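Local atomic coordinates of O-ureido-L-serine synthase (Streptomyces lavendulae, PDB entry 3X44), a protein that catalyses the pyridoxal phosphate-dependent addition of hydroxyurea to O-acetyl-L-serine, giving O-ureido-L-serine on the route to the antibiotic D-cycloserine. Residues E159-F164 / V191-V196; P2-I7 / I11-I16; L274-H279 / T284-M289; V29-E34 / A268-A273; S41-L46 / G75-M80. The protein carries 1 engineered substitution. One frame throughout, in Å; residues are numbered along the deposited sequence.

How the contacts relate
The five contacts illustrate how the chemistry of a contact follows its place in an alpha/beta fold. Contacts 3 and 4 share helix 264-278 and lay it across the neighbouring strands 285-290 and 28-33; both meet by aliphatic groups alone. Contact 1, buried on the opposite face of that sheet, mixes apolar packing with an arginine hydrogen bond and a bridging water. Contact 5, deep in the chain beside the bound ligand, sets a carboxylate and small side chains against a second helix. Contact 2, partly buried in the N-terminal loop, is the loosest. Glu-159 of contact 1 ties several together, reaching the backbone amides of Arg-13 and Thr-14, Lys-32 of contact 4 and Arg-45 of contact 5.

Contact 1: residues E159-F164 / V191-V196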
# COMPACT_ATOMS: atom_id res chain seq x y z
N GLU A 159 -8.91 -1.31 -9.32
CA GLU A 159 -7.52 -0.88 -9.28
C GLU A 159 -7.26 0.08 -10.44
O GLU A 159 -6.58 1.10 -10.29
CB GLU A 159 -6.58 -2.09 -9.39
CG GLU A 159 -6.68 -3.06 -8.22
CD GLU A 159 -6.21 -4.45 -8.58
OE1 GLU A 159 -5.32 -4.58 -9.44
OE2 GLU A 159 -6.74 -5.42 -8.00
N ILE A 160 -7.80 -0.26 -11.60
CA ILE A 160 -7.64 0.56 -12.80
C ILE A 160 -8.29 1.93 -12.60
O ILE A 160 -7.67 2.96 -12.84
CB ILE A 160 -8.25 -0.15 -14.04
CG1 ILE A 160 -7.35 -1.32 -14.45
CG2 ILE A 160 -8.41 0.85 -15.20
CD1 ILE A 160 -7.97 -2.26 -15.50
N LEU A 161 -9.55 1.93 -12.16
CA LEU A 161 -10.27 3.18 -11.95
C LEU A 161 -9.65 4.06 -10.87
O LEU A 161 -9.61 5.28 -11.00
CB LEU A 161 -11.73 2.89 -11.61
CG LEU A 161 -12.57 2.37 -12.78
CD1 LEU A 161 -13.87 1.77 -12.25
CD2 LEU A 161 -12.85 3.52 -13.74
N ALA A 162 -9.16 3.43 -9.80
CA ALA A 162 -8.54 4.17 -8.70
C ALA A 162 -7.26 4.84 -9.18
O ALA A 162 -7.01 6.01 -8.89
CB ALA A 162 -8.22 3.23 -7.53
N ASP A 163 -6.45 4.10 -9.94
CA ASP A 163 -5.20 4.63 -10.45
C ASP A 163 -5.39 5.78 -11.44
O ASP A 163 -4.58 6.71 -11.48
CB ASP A 163 -4.39 3.52 -11.12
CG ASP A 163 -3.57 2.71 -10.14
OD1 ASP A 163 -3.49 3.10 -8.95
OD2 ASP A 163 -3.01 1.68 -10.55
N PHE A 164 -6.46 5.71 -12.22
CA PHE A 164 -6.72 6.75 -13.22
C PHE A 164 -7.74 7.80 -12.80
O PHE A 164 -8.09 8.66 -13.60
CB PHE A 164 -7.14 6.10 -14.54
CG PHE A 164 -5.98 5.63 -15.37
CD1 PHE A 164 -5.63 4.28 -15.40
CD2 PHE A 164 -5.22 6.54 -16.10
CE1 PHE A 164 -4.53 3.85 -16.14
CE2 PHE A 164 -4.11 6.11 -16.84
CZ PHE A 164 -3.77 4.77 -16.86
N VAL A 191 -19.99 1.95 -16.77
CA VAL A 191 -20.70 2.77 -15.80
C VAL A 191 -19.94 4.01 -15.35
O VAL A 191 -20.49 5.11 -15.30
CB VAL A 191 -21.07 1.93 -14.56
CG1 VAL A 191 -21.91 2.76 -13.60
CG2 VAL A 191 -21.82 0.68 -14.99
N ALA A 192 -18.66 3.84 -15.02
CA ALA A 192 -17.87 4.97 -14.53
C ALA A 192 -17.18 5.83 -15.59
O ALA A 192 -17.14 7.05 -15.45
CB ALA A 192 -16.83 4.46 -13.51
N ARG A 193 -16.63 5.22 -16.63
CA ARG A 193 -15.94 5.98 -17.67
C ARG A 193 -16.33 5.51 -19.07
O ARG A 193 -15.50 4.96 -19.81
CB ARG A 193 -14.42 5.89 -17.47
CG ARG A 193 -13.96 6.19 -16.04
CD ARG A 193 -12.43 6.33 -15.92
NE ARG A 193 -11.91 7.39 -16.79
CZ ARG A 193 -10.84 8.13 -16.53
NH1 ARG A 193 -10.13 7.94 -15.42
NH2 ARG A 193 -10.47 9.07 -17.40
N PRO A 194 -17.60 5.73 -19.46
CA PRO A 194 -18.11 5.33 -20.77
C PRO A 194 -17.35 5.92 -21.96
O PRO A 194 -17.48 5.44 -23.08
CB PRO A 194 -19.57 5.76 -20.75
CG PRO A 194 -19.66 6.79 -19.68
CD PRO A 194 -18.63 6.40 -18.66
N GLU A 195 -16.55 6.95 -21.71
CA GLU A 195 -15.78 7.59 -22.77
C GLU A 195 -14.60 6.73 -23.21
O GLU A 195 -14.15 6.81 -24.35
CB GLU A 195 -15.27 8.95 -22.32
CG GLU A 195 -16.12 10.12 -22.80
CD GLU A 195 -17.21 10.47 -21.82
OE1 GLU A 195 -17.55 9.62 -20.96
OE2 GLU A 195 -17.74 11.60 -21.90
N VAL A 196 -14.09 5.91 -22.28
CA VAL A 196 -12.96 5.03 -22.56
C VAL A 196 -13.33 4.00 -23.63
O VAL A 196 -14.37 3.34 -23.53
CB VAL A 196 -12.51 4.28 -21.29
CG1 VAL A 196 -11.35 3.35 -21.62
CG2 VAL A 196 -12.11 5.27 -20.21
O HOH W 1 -10.79 6.37 -13.04
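Arg-193 reaches from just beyond helix 180-192 to helix 147-164, meeting Leu-161 and Phe-164 and so joining two helices of the alpha/beta fold that flank strand 171-174 in sequence. The arginine does two jobs along its length. Its aliphatic part runs alongside Leu-161 in the opposite direction, with Arg-193 CD 3.6 Å from Leu-161 CD2, while Ala-192 CB packs against that same methyl at 4.1 Å. The chain then bends at chi3 (58°), which turns the guanidinium away from the leucine and towards the backbone of the other helix. There Arg-193 NH1 donates to Phe-164 O over 2.8 Å. The oxygen lies close to the guanidinium plane, yet the nitrogen stands well above the carbonyl plane, 63° out of it, and the bond is bent, with an N-H...O angle of 132°. NH1 also passes within 3.6 Å of Phe-164 CB, so its approach skirts the start of that side chain and not the ring. The ring itself goes to Tyr-30, which it meets edge-to-face. Arg-193 NH2 is held in turn by Lys-167 O, and Glu-154 of the second subunit makes a long, weak ion pair with NH1. One water completes the link: it accepts from Arg-193 NH1 at 2.9 Å and donates to Leu-161 O at 2.6 Å.

Contact 2: residues P2-I7 / I11-I16; sequences PLFNSI and IGRTPI
Ile-7 and Ile-11 bring the two backbones nearest each other, their CA atoms 7.7 Å apart, where the N-terminal loop turns back on itself before strand 16-18. The turn is not closed by a bond between these two residues, for Ile-7 O and Ile-11 N stand 4.3 Å apart. The backbone beyond Ile-11 is unusual. Gly-12 has phi 92° and psi -166°, a conformation in which a CB would press on the preceding carbonyl oxygen, and Arg-13 follows with a positive phi as well. The Arg-13 amide donates to Glu-159 OE2, which fastens this part of the loop to helix 147-164. Against this frame the side-chain contact is slight. The Phe-4 ring and the Arg-13 side chain run antiparallel past one another, with ring and guanidinium planes only 14° apart, but the two groups are displaced so that Phe-4 CE2 and Arg-13 NH2, at 4.1 Å, are the closest atoms. The approach is oblique to both planes. Phe-4 has other company, since its side chain also packs on Pro-15 of the third subunit and its backbone is hydrogen-bonded to that chain, so the loop belongs to a subunit interface of the tetramer. Within the turn itself, Arg-13 NH2 donates to Asp-9 O.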
# COMPACT_ATOMS: atom_id res chain seq x y z
N PRO A 2 1.89 -4.43 6.11
CA PRO A 2 1.54 -5.31 7.25
C PRO A 2 1.64 -6.79 6.87
O PRO A 2 1.57 -7.14 5.69
CB PRO A 2 0.12 -4.98 7.69
CG PRO A 2 -0.37 -3.99 6.61
CD PRO A 2 0.85 -3.40 5.90
N LEU A 3 1.78 -7.63 7.88
CA LEU A 3 1.89 -9.07 7.70
C LEU A 3 0.66 -9.68 7.04
O LEU A 3 -0.47 -9.23 7.26
CB LEU A 3 2.11 -9.75 9.06
CG LEU A 3 3.49 -9.57 9.70
CD1 LEU A 3 3.46 -10.15 11.11
CD2 LEU A 3 4.53 -10.27 8.86
N PHE A 4 0.88 -10.72 6.25
CA PHE A 4 -0.21 -11.44 5.57
C PHE A 4 -0.34 -12.81 6.22
O PHE A 4 0.67 -13.42 6.59
CB PHE A 4 0.10 -11.62 4.09
CG PHE A 4 0.08 -10.35 3.29
CD1 PHE A 4 1.26 -9.67 3.02
CD2 PHE A 4 -1.12 -9.85 2.80
CE1 PHE A 4 1.25 -8.50 2.26
CE2 PHE A 4 -1.14 -8.68 2.03
CZ PHE A 4 0.06 -8.00 1.76
N ASN A 5 -1.57 -13.29 6.36
CA ASN A 5 -1.80 -14.60 6.96
C ASN A 5 -1.58 -15.69 5.92
O ASN A 5 -0.92 -16.68 6.18
CB ASN A 5 -3.23 -14.71 7.49
CG ASN A 5 -3.55 -16.09 8.02
OD1 ASN A 5 -2.71 -16.74 8.65
ND2 ASN A 5 -4.77 -16.56 7.76
N SER A 6 -2.15 -15.49 4.73
CA SER A 6 -2.01 -16.47 3.66
C SER A 6 -1.43 -15.83 2.41
O SER A 6 -1.58 -14.63 2.19
CB SER A 6 -3.37 -17.09 3.32
OG SER A 6 -3.30 -17.87 2.14
N ILE A 7 -0.77 -16.65 1.60
CA ILE A 7 -0.18 -16.18 0.35
C ILE A 7 -1.30 -15.71 -0.59
O ILE A 7 -1.09 -14.85 -1.45
CB ILE A 7 0.64 -17.32 -0.33
CG1 ILE A 7 1.32 -16.79 -1.60
CG2 ILE A 7 -0.27 -18.50 -0.67
CD1 ILE A 7 2.49 -15.87 -1.32
N ILE A 11 -3.03 -11.73 -3.59
CA ILE A 11 -3.59 -11.76 -4.93
C ILE A 11 -4.26 -10.43 -5.27
O ILE A 11 -4.98 -9.85 -4.46
CB ILE A 11 -4.60 -12.92 -5.07
CG1 ILE A 11 -3.85 -14.25 -5.18
CG2 ILE A 11 -5.49 -12.70 -6.30
CD1 ILE A 11 -4.73 -15.49 -5.15
N GLY A 12 -4.01 -9.94 -6.49
CA GLY A 12 -4.60 -8.70 -6.92
C GLY A 12 -3.71 -7.51 -6.63
O GLY A 12 -2.53 -7.67 -6.33
N ARG A 13 -4.29 -6.31 -6.73
CA ARG A 13 -3.59 -5.07 -6.48
C ARG A 13 -2.25 -5.01 -7.21
O ARG A 13 -1.20 -4.77 -6.60
CB ARG A 13 -3.38 -4.88 -4.97
CG ARG A 13 -4.67 -4.59 -4.22
CD ARG A 13 -4.46 -4.57 -2.72
NE ARG A 13 -3.57 -5.65 -2.27
CZ ARG A 13 -3.98 -6.85 -1.90
NH1 ARG A 13 -5.27 -7.16 -1.91
NH2 ARG A 13 -3.09 -7.76 -1.51
N THR A 14 -2.28 -5.24 -8.51
CA THR A 14 -1.07 -5.23 -9.31
C THR A 14 -0.73 -3.83 -9.81
O THR A 14 -1.61 -3.02 -10.08
CB THR A 14 -1.19 -6.15 -10.52
OG1 THR A 14 -2.33 -5.77 -11.30
CG2 THR A 14 -1.37 -7.59 -10.06
N PRO A 15 0.57 -3.54 -9.94
CA PRO A 15 0.99 -2.22 -10.41
C PRO A 15 0.69 -1.95 -11.88
O PRO A 15 0.62 -2.87 -12.69
CB PRO A 15 2.50 -2.20 -10.14
CG PRO A 15 2.91 -3.61 -10.00
CD PRO A 15 1.70 -4.44 -9.65
N ILE A 16 0.48 -0.68 -12.18
CA ILE A 16 0.26 -0.22 -13.54
C ILE A 16 1.43 0.74 -13.72
O ILE A 16 1.64 1.65 -12.92
CB ILE A 16 -1.07 0.55 -13.70
CG1 ILE A 16 -2.25 -0.44 -13.65
CG2 ILE A 16 -1.11 1.28 -15.05
CD1 ILE A 16 -3.60 0.25 -13.74

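Contact 3: residues L274-H279 / T284-M289; sequences LSIAEH and TVLLAM
Leu-286 points from strand 285-290 towards helix 264-278 and spreads its two methyls over neighbouring residues of the helix, Ile-276 and Ala-277. The branches share the work. Leu-286 CD2 touches Ile-276 CG2 at 3.7 Å and lies 4.0 Å from Ile-276 CB, while Leu-286 CD1 meets Ala-277 CB at 4.0 Å. The leucine and isoleucine side chains run at a slant to one another, so the contact falls on the CG2 methyl and CB of the isoleucine, not on its CD1. This follows from chi1 of Ile-276: at -74°, it extends CG2 anti to the backbone N to face the strand, whereas CG1 leads CD1 off another way. In the leucine, chi2 of 94° is off a staggered value, which may cost a little strain. The nearest backbone approach is between the CA atoms of Ala-277 and Thr-284, 7.2 Å apart. The backbone of Leu-286 is paired with Ser-28 and Tyr-30 of strand 28-33. Its neighbours in sequence, Val-285 and Leu-287, face the other way and touch Phe-164 and Ile-160 of helix 147-164. A strand sandwiched in this manner, with one helix on each face and the connection from helix 264-278 made by a short loop, is typical of the three-layer alpha/beta/alpha architecture of fold-type II pyridoxal phosphate enzymes.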
# COMPACT_ATOMS: atom_id res chain seq x y z
N LEU A 274 0.08 0.07 -29.21
CA LEU A 274 1.08 0.87 -29.92
C LEU A 274 0.55 1.21 -31.31
O LEU A 274 0.82 2.29 -31.83
CB LEU A 274 2.40 0.10 -30.02
CG LEU A 274 3.25 0.01 -28.75
CD1 LEU A 274 4.43 -0.94 -28.98
CD2 LEU A 274 3.76 1.39 -28.37
N SER A 275 -0.20 0.29 -31.89
CA SER A 275 -0.77 0.49 -33.22
C SER A 275 -1.77 1.63 -33.18
O SER A 275 -1.78 2.50 -34.06
CB SER A 275 -1.47 -0.79 -33.69
OG SER A 275 -2.18 -0.55 -34.89
N ILE A 276 -2.61 1.64 -32.15
CA ILE A 276 -3.60 2.70 -32.00
C ILE A 276 -2.92 4.03 -31.67
O ILE A 276 -3.31 5.09 -32.16
CB ILE A 276 -4.63 2.35 -30.88
CG1 ILE A 276 -5.58 1.25 -31.38
CG2 ILE A 276 -5.43 3.58 -30.48
CD1 ILE A 276 -6.28 0.49 -30.27
N ALA A 277 -1.87 3.96 -30.85
CA ALA A 277 -1.14 5.16 -30.45
C ALA A 277 -0.50 5.87 -31.63
O ALA A 277 -0.41 7.11 -31.65
CB ALA A 277 -0.08 4.79 -29.42
N GLU A 278 -0.04 5.09 -32.60
CA GLU A 278 0.61 5.60 -33.80
C GLU A 278 -0.21 6.67 -34.52
O GLU A 278 0.33 7.72 -34.89
CB GLU A 278 0.89 4.45 -34.77
CG GLU A 278 2.36 4.06 -34.88
CD GLU A 278 2.56 2.60 -35.27
OE1 GLU A 278 3.36 2.33 -36.19
OE2 GLU A 278 1.91 1.73 -34.66
N HIS A 279 -1.49 6.41 -34.72
CA HIS A 279 -2.36 7.36 -35.42
C HIS A 279 -3.36 8.07 -34.51
O HIS A 279 -4.39 8.56 -34.98
CB HIS A 279 -3.12 6.65 -36.54
CG HIS A 279 -2.37 5.51 -37.17
ND1 HIS A 279 -2.98 4.32 -37.52
CD2 HIS A 279 -1.07 5.38 -37.51
CE1 HIS A 279 -2.09 3.51 -38.05
NE2 HIS A 279 -0.92 4.12 -38.06
N THR A 284 -3.21 11.35 -26.06
CA THR A 284 -3.92 10.08 -25.92
C THR A 284 -3.24 9.14 -24.93
O THR A 284 -2.04 8.88 -25.03
CB THR A 284 -4.04 9.37 -27.29
OG1 THR A 284 -4.86 10.15 -28.16
CG2 THR A 284 -4.64 7.98 -27.13
N VAL A 285 -4.01 8.65 -23.96
CA VAL A 285 -3.50 7.73 -22.95
C VAL A 285 -4.14 6.35 -23.11
O VAL A 285 -5.36 6.22 -23.20
CB VAL A 285 -3.78 8.23 -21.52
CG1 VAL A 285 -3.19 7.26 -20.51
CG2 VAL A 285 -3.19 9.63 -21.33
N LEU A 286 -3.30 5.31 -23.14
CA LEU A 286 -3.78 3.95 -23.31
C LEU A 286 -3.28 3.01 -22.22
O LEU A 286 -2.17 3.18 -21.72
CB LEU A 286 -3.34 3.40 -24.67
CG LEU A 286 -3.69 4.24 -25.89
CD1 LEU A 286 -2.53 5.18 -26.24
CD2 LEU A 286 -4.01 3.31 -27.05
N LEU A 287 -4.10 2.03 -21.87
CA LEU A 287 -3.76 1.03 -20.86
C LEU A 287 -3.86 -0.37 -21.47
O LEU A 287 -4.89 -0.73 -22.04
CB LEU A 287 -4.70 1.12 -19.67
CG LEU A 287 -4.52 0.03 -18.61
CD1 LEU A 287 -3.17 0.25 -17.91
CD2 LEU A 287 -5.66 0.08 -17.60
N ALA A 288 -2.79 -1.15 -21.33
CA ALA A 288 -2.73 -2.51 -21.85
C ALA A 288 -2.50 -3.54 -20.75
O ALA A 288 -1.68 -3.33 -19.85
CB ALA A 288 -1.62 -2.62 -22.90
N MET A 289 -3.23 -4.65 -20.83
CA MET A 289 -3.10 -5.72 -19.85
C MET A 289 -1.95 -6.66 -20.21
O MET A 289 -1.80 -7.04 -21.36
CB MET A 289 -4.39 -6.55 -19.79
CG MET A 289 -5.62 -5.80 -19.34
SD MET A 289 -5.52 -5.38 -17.59
CE MET A 289 -5.51 -7.01 -16.83

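Contact 4: residues V29-E34 / A268-A273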
# COMPACT_ATOMS: atom_id res chain seq x y z
N VAL A 29 1.52 5.21 -22.84
CA VAL A 29 1.03 3.85 -22.78
C VAL A 29 1.38 3.27 -21.43
O VAL A 29 2.54 3.25 -21.03
CB VAL A 29 1.65 2.96 -23.89
CG1 VAL A 29 1.11 1.53 -23.78
CG2 VAL A 29 1.33 3.53 -25.26
N TYR A 30 0.36 2.80 -20.71
CA TYR A 30 0.55 2.21 -19.40
C TYR A 30 0.23 0.73 -19.51
O TYR A 30 -0.51 0.33 -20.40
CB TYR A 30 -0.38 2.88 -18.39
CG TYR A 30 0.03 4.29 -18.00
CD1 TYR A 30 -0.46 5.39 -18.70
CD2 TYR A 30 0.87 4.52 -16.91
CE1 TYR A 30 -0.12 6.69 -18.33
CE2 TYR A 30 1.22 5.83 -16.53
CZ TYR A 30 0.71 6.90 -17.24
OH TYR A 30 1.03 8.18 -16.86
N VAL A 31 0.79 -0.08 -18.62
CA VAL A 31 0.55 -1.51 -18.64
C VAL A 31 0.28 -2.09 -17.25
O VAL A 31 0.92 -1.70 -16.27
CB VAL A 31 1.77 -2.27 -19.27
CG1 VAL A 31 1.87 -1.94 -20.75
CG2 VAL A 31 3.07 -1.89 -18.56
N LYS A 32 -0.71 -2.99 -17.16
CA LYS A 32 -1.04 -3.64 -15.89
C LYS A 32 -0.24 -4.93 -15.85
O LYS A 32 -0.43 -5.82 -16.69
CB LYS A 32 -2.55 -3.95 -15.81
CG LYS A 32 -3.06 -4.21 -14.38
CD LYS A 32 -4.49 -3.67 -14.17
CE LYS A 32 -5.02 -3.98 -12.76
NZ LYS A 32 -4.16 -3.46 -11.65
N VAL A 33 0.66 -5.02 -14.88
CA VAL A 33 1.55 -6.16 -14.73
C VAL A 33 1.03 -7.23 -13.77
O VAL A 33 1.36 -7.24 -12.59
CB VAL A 33 2.93 -5.68 -14.24
CG1 VAL A 33 3.99 -6.74 -14.52
CG2 VAL A 33 3.28 -4.38 -14.95
N GLU A 34 0.22 -8.14 -14.31
CA GLU A 34 -0.38 -9.22 -13.54
C GLU A 34 0.61 -10.30 -13.09
O GLU A 34 0.25 -11.20 -12.34
CB GLU A 34 -1.50 -9.86 -14.36
CG GLU A 34 -2.66 -8.91 -14.63
CD GLU A 34 -3.37 -8.47 -13.36
OE1 GLU A 34 -3.59 -7.26 -13.18
OE2 GLU A 34 -3.71 -9.36 -12.55
N ALA A 268 0.92 -9.00 -27.27
CA ALA A 268 -0.18 -8.74 -28.20
C ALA A 268 -0.91 -7.45 -27.85
O ALA A 268 -1.06 -6.58 -28.70
CB ALA A 268 -1.16 -9.92 -28.19
N THR A 269 -1.36 -7.33 -26.60
CA THR A 269 -2.08 -6.14 -26.15
C THR A 269 -1.25 -4.87 -26.33
O THR A 269 -1.75 -3.87 -26.83
CB THR A 269 -2.51 -6.26 -24.67
OG1 THR A 269 -1.35 -6.43 -23.85
CG2 THR A 269 -3.43 -7.46 -24.47
N VAL A 270 0.01 -4.92 -25.93
CA VAL A 270 0.88 -3.77 -26.09
C VAL A 270 1.01 -3.40 -27.57
O VAL A 270 0.93 -2.21 -27.92
CB VAL A 270 2.28 -4.05 -25.53
CG1 VAL A 270 3.23 -2.89 -25.87
CG2 VAL A 270 2.19 -4.26 -24.03
N ALA A 271 1.20 -4.41 -28.42
CA ALA A 271 1.33 -4.22 -29.86
C ALA A 271 0.10 -3.49 -30.40
O ALA A 271 0.21 -2.51 -31.14
CB ALA A 271 1.48 -5.58 -30.55
N THR A 272 -1.07 -3.97 -30.00
CA THR A 272 -2.31 -3.35 -30.44
C THR A 272 -2.36 -1.90 -29.97
O THR A 272 -2.68 -1.00 -30.75
CB THR A 272 -3.52 -4.10 -29.86
OG1 THR A 272 -3.70 -5.33 -30.59
CG2 THR A 272 -4.79 -3.26 -29.99
N ALA A 273 -2.03 -1.69 -28.70
CA ALA A 273 -2.04 -0.35 -28.12
C ALA A 273 -1.09 0.59 -28.86
O ALA A 273 -1.42 1.76 -29.09
CB ALA A 273 -1.65 -0.42 -26.64
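Val-31 of strand 28-33 meets Val-270 of helix 264-278 through one methyl of each, and the side chain of Val-31 can be followed outward from its root. CB faces the helix but stops short of it, its nearest atom there, Val-270 CG2, being 5.2 Å off. From CB the chain forks. With chi1 at -68°, CG1 stands anti to the carbonyl carbon and continues towards the helix, where it lies 4.0 Å from Val-270 CG2. CG2 of Val-31 takes the other branch and remains 6.0 Å from that same methyl. The side chain as a whole also packs on Val-17 on one flank and on Leu-290 on the other, so it is enclosed by neighbouring strands as well as by the helix. This is the helix-on-sheet layer of the alpha/beta fold, formed between parts of the chain more than 230 residues apart. Two strand residues at spacing two, Val-29 and Val-31, pair with two helix residues at spacing three, Ala-273 and Val-270, and do so in reverse order, since strand and helix segments run in opposing senses. Val-29 CG1, anti to its own nitrogen, lies 4.4 Å from Ala-273 CB, a looser touch than the valine pair. Val-270 also packs on Thr-250 and Leu-254 of helix 244-257. Near the start of helix 264-278 Ser-265 binds the cofactor, its side chain about 9 Å from that of Val-270.

Contact 5: residues S41-L46 / G75-M80; sequences SVADRL and GIALAM. Engineered in segment 41-46: Ala-43 (natural residue Lys).
Asp-44 and Met-80 are brought together by two torsions: chi1 of Asp-44, at -80°, turns the carboxylate towards helix 73-85, and chi3 of Met-80, at 51°, bends the methyl back onto it. The two side chains cross at about a right angle. Met-80 CE comes 3.5 Å from Asp-44 OD1, so it is the methyl, more than the sulfur, that meets the acid. The other oxygen, Asp-44 OD2, rests 3.4 Å from Ala-77 CB. No hydrogen bond joins the segments; the polar need of OD1 is met by Gly-39 N. Ala-77 also receives the backbone of 41-46, with Ala-43 O at 3.6 Å from its CB. The small Ala-77 is consistent with so close an approach, the CA atoms of Asp-44 and Ala-77 being 5.0 Å apart. Ala-43, engineered from lysine, adds a contact of 3.9 Å between its CB and that of Ala-77. Its amide is held by Ser-41 OG at 3.1 Å, a capping bond at the turn into helix 43-56. Ala-43 lies next to Asn-73, a cofactor-binding residue, and its side chain is about 5 Å from the bound pyridoxal phosphate–O-ureido-L-serine Schiff base. Two helix beginnings converging on the cofactor, one with the Schiff-base lysine position and the other with a binding asparagine, characterise the active site of fold-type II enzymes of the cysteine synthase family.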
# COMPACT_ATOMS: atom_id res chain seq x y z
N SER A 41 0.42 -14.69 -12.71
CA SER A 41 -0.48 -14.25 -13.77
C SER A 41 -1.87 -13.86 -13.26
O SER A 41 -2.23 -14.12 -12.11
CB SER A 41 -0.63 -15.35 -14.82
OG SER A 41 -1.69 -16.24 -14.48
N VAL A 42 -2.63 -13.25 -14.15
CA VAL A 42 -3.98 -12.79 -13.87
C VAL A 42 -4.92 -13.94 -13.47
O VAL A 42 -5.96 -13.72 -12.84
CB VAL A 42 -4.55 -12.05 -15.10
CG1 VAL A 42 -4.69 -13.02 -16.24
CG2 VAL A 42 -5.88 -11.38 -14.78
N ALA A 43 -4.55 -15.16 -13.82
CA ALA A 43 -5.37 -16.34 -13.52
C ALA A 43 -5.64 -16.49 -12.03
O ALA A 43 -6.62 -17.12 -11.63
CB ALA A 43 -4.69 -17.60 -14.07
N ASP A 44 -4.77 -15.92 -11.21
CA ASP A 44 -4.91 -16.00 -9.76
C ASP A 44 -6.25 -15.41 -9.28
O ASP A 44 -6.83 -15.89 -8.31
CB ASP A 44 -3.78 -15.24 -9.08
CG ASP A 44 -2.48 -16.02 -9.02
OD1 ASP A 44 -1.62 -15.62 -8.22
OD2 ASP A 44 -2.31 -17.01 -9.76
N ARG A 45 -6.71 -14.36 -9.96
CA ARG A 45 -7.96 -13.71 -9.58
C ARG A 45 -9.16 -14.63 -9.77
O ARG A 45 -10.07 -14.66 -8.94
CB ARG A 45 -8.15 -12.43 -10.39
CG ARG A 45 -7.09 -11.36 -10.15
CD ARG A 45 -7.17 -10.27 -11.20
NE ARG A 45 -6.05 -9.33 -11.13
CZ ARG A 45 -6.07 -8.20 -10.43
NH1 ARG A 45 -7.16 -7.87 -9.73
NH2 ARG A 45 -5.01 -7.40 -10.43
N LEU A 46 -9.17 -15.36 -10.87
CA LEU A 46 -10.25 -16.28 -11.18
C LEU A 46 -10.20 -17.48 -10.24
O LEU A 46 -11.22 -17.87 -9.67
CB LEU A 46 -10.12 -16.74 -12.63
CG LEU A 46 -11.09 -17.78 -13.19
CD1 LEU A 46 -11.14 -17.64 -14.70
CD2 LEU A 46 -10.64 -19.18 -12.81
N GLY A 75 -4.73 -23.41 -14.65
CA GLY A 75 -4.31 -24.65 -14.02
C GLY A 75 -3.26 -24.37 -12.95
O GLY A 75 -3.31 -24.93 -11.85
N ILE A 76 -2.32 -23.49 -13.26
CA ILE A 76 -1.27 -23.12 -12.31
C ILE A 76 -1.87 -22.47 -11.06
O ILE A 76 -1.55 -22.85 -9.94
CB ILE A 76 -0.25 -22.14 -12.96
CG1 ILE A 76 0.58 -22.88 -14.01
CG2 ILE A 76 0.67 -21.56 -11.91
CD1 ILE A 76 1.36 -21.96 -14.94
N ALA A 77 -2.76 -21.51 -11.28
CA ALA A 77 -3.40 -20.80 -10.18
C ALA A 77 -4.30 -21.70 -9.33
O ALA A 77 -4.19 -21.70 -8.10
CB ALA A 77 -4.21 -19.63 -10.74
N LEU A 78 -5.18 -22.46 -9.96
CA LEU A 78 -6.05 -23.35 -9.19
C LEU A 78 -5.19 -24.31 -8.38
O LEU A 78 -5.49 -24.62 -7.23
CB LEU A 78 -7.00 -24.12 -10.12
CG LEU A 78 -8.27 -23.32 -10.44
CD1 LEU A 78 -9.01 -23.89 -11.63
CD2 LEU A 78 -9.16 -23.32 -9.21
N ALA A 79 -4.08 -24.74 -8.97
CA ALA A 79 -3.17 -25.65 -8.29
C ALA A 79 -2.66 -24.95 -7.04
O ALA A 79 -2.66 -25.52 -5.95
CB ALA A 79 -2.01 -26.02 -9.20
N MET A 80 -2.23 -23.70 -7.21
CA MET A 80 -1.71 -22.90 -6.11
C MET A 80 -2.75 -22.66 -5.01
O MET A 80 -2.43 -22.77 -3.82
CB MET A 80 -1.22 -21.55 -6.64
CG MET A 80 -0.47 -20.72 -5.61
SD MET A 80 -0.36 -19.00 -6.07
CE MET A 80 -2.06 -18.58 -6.46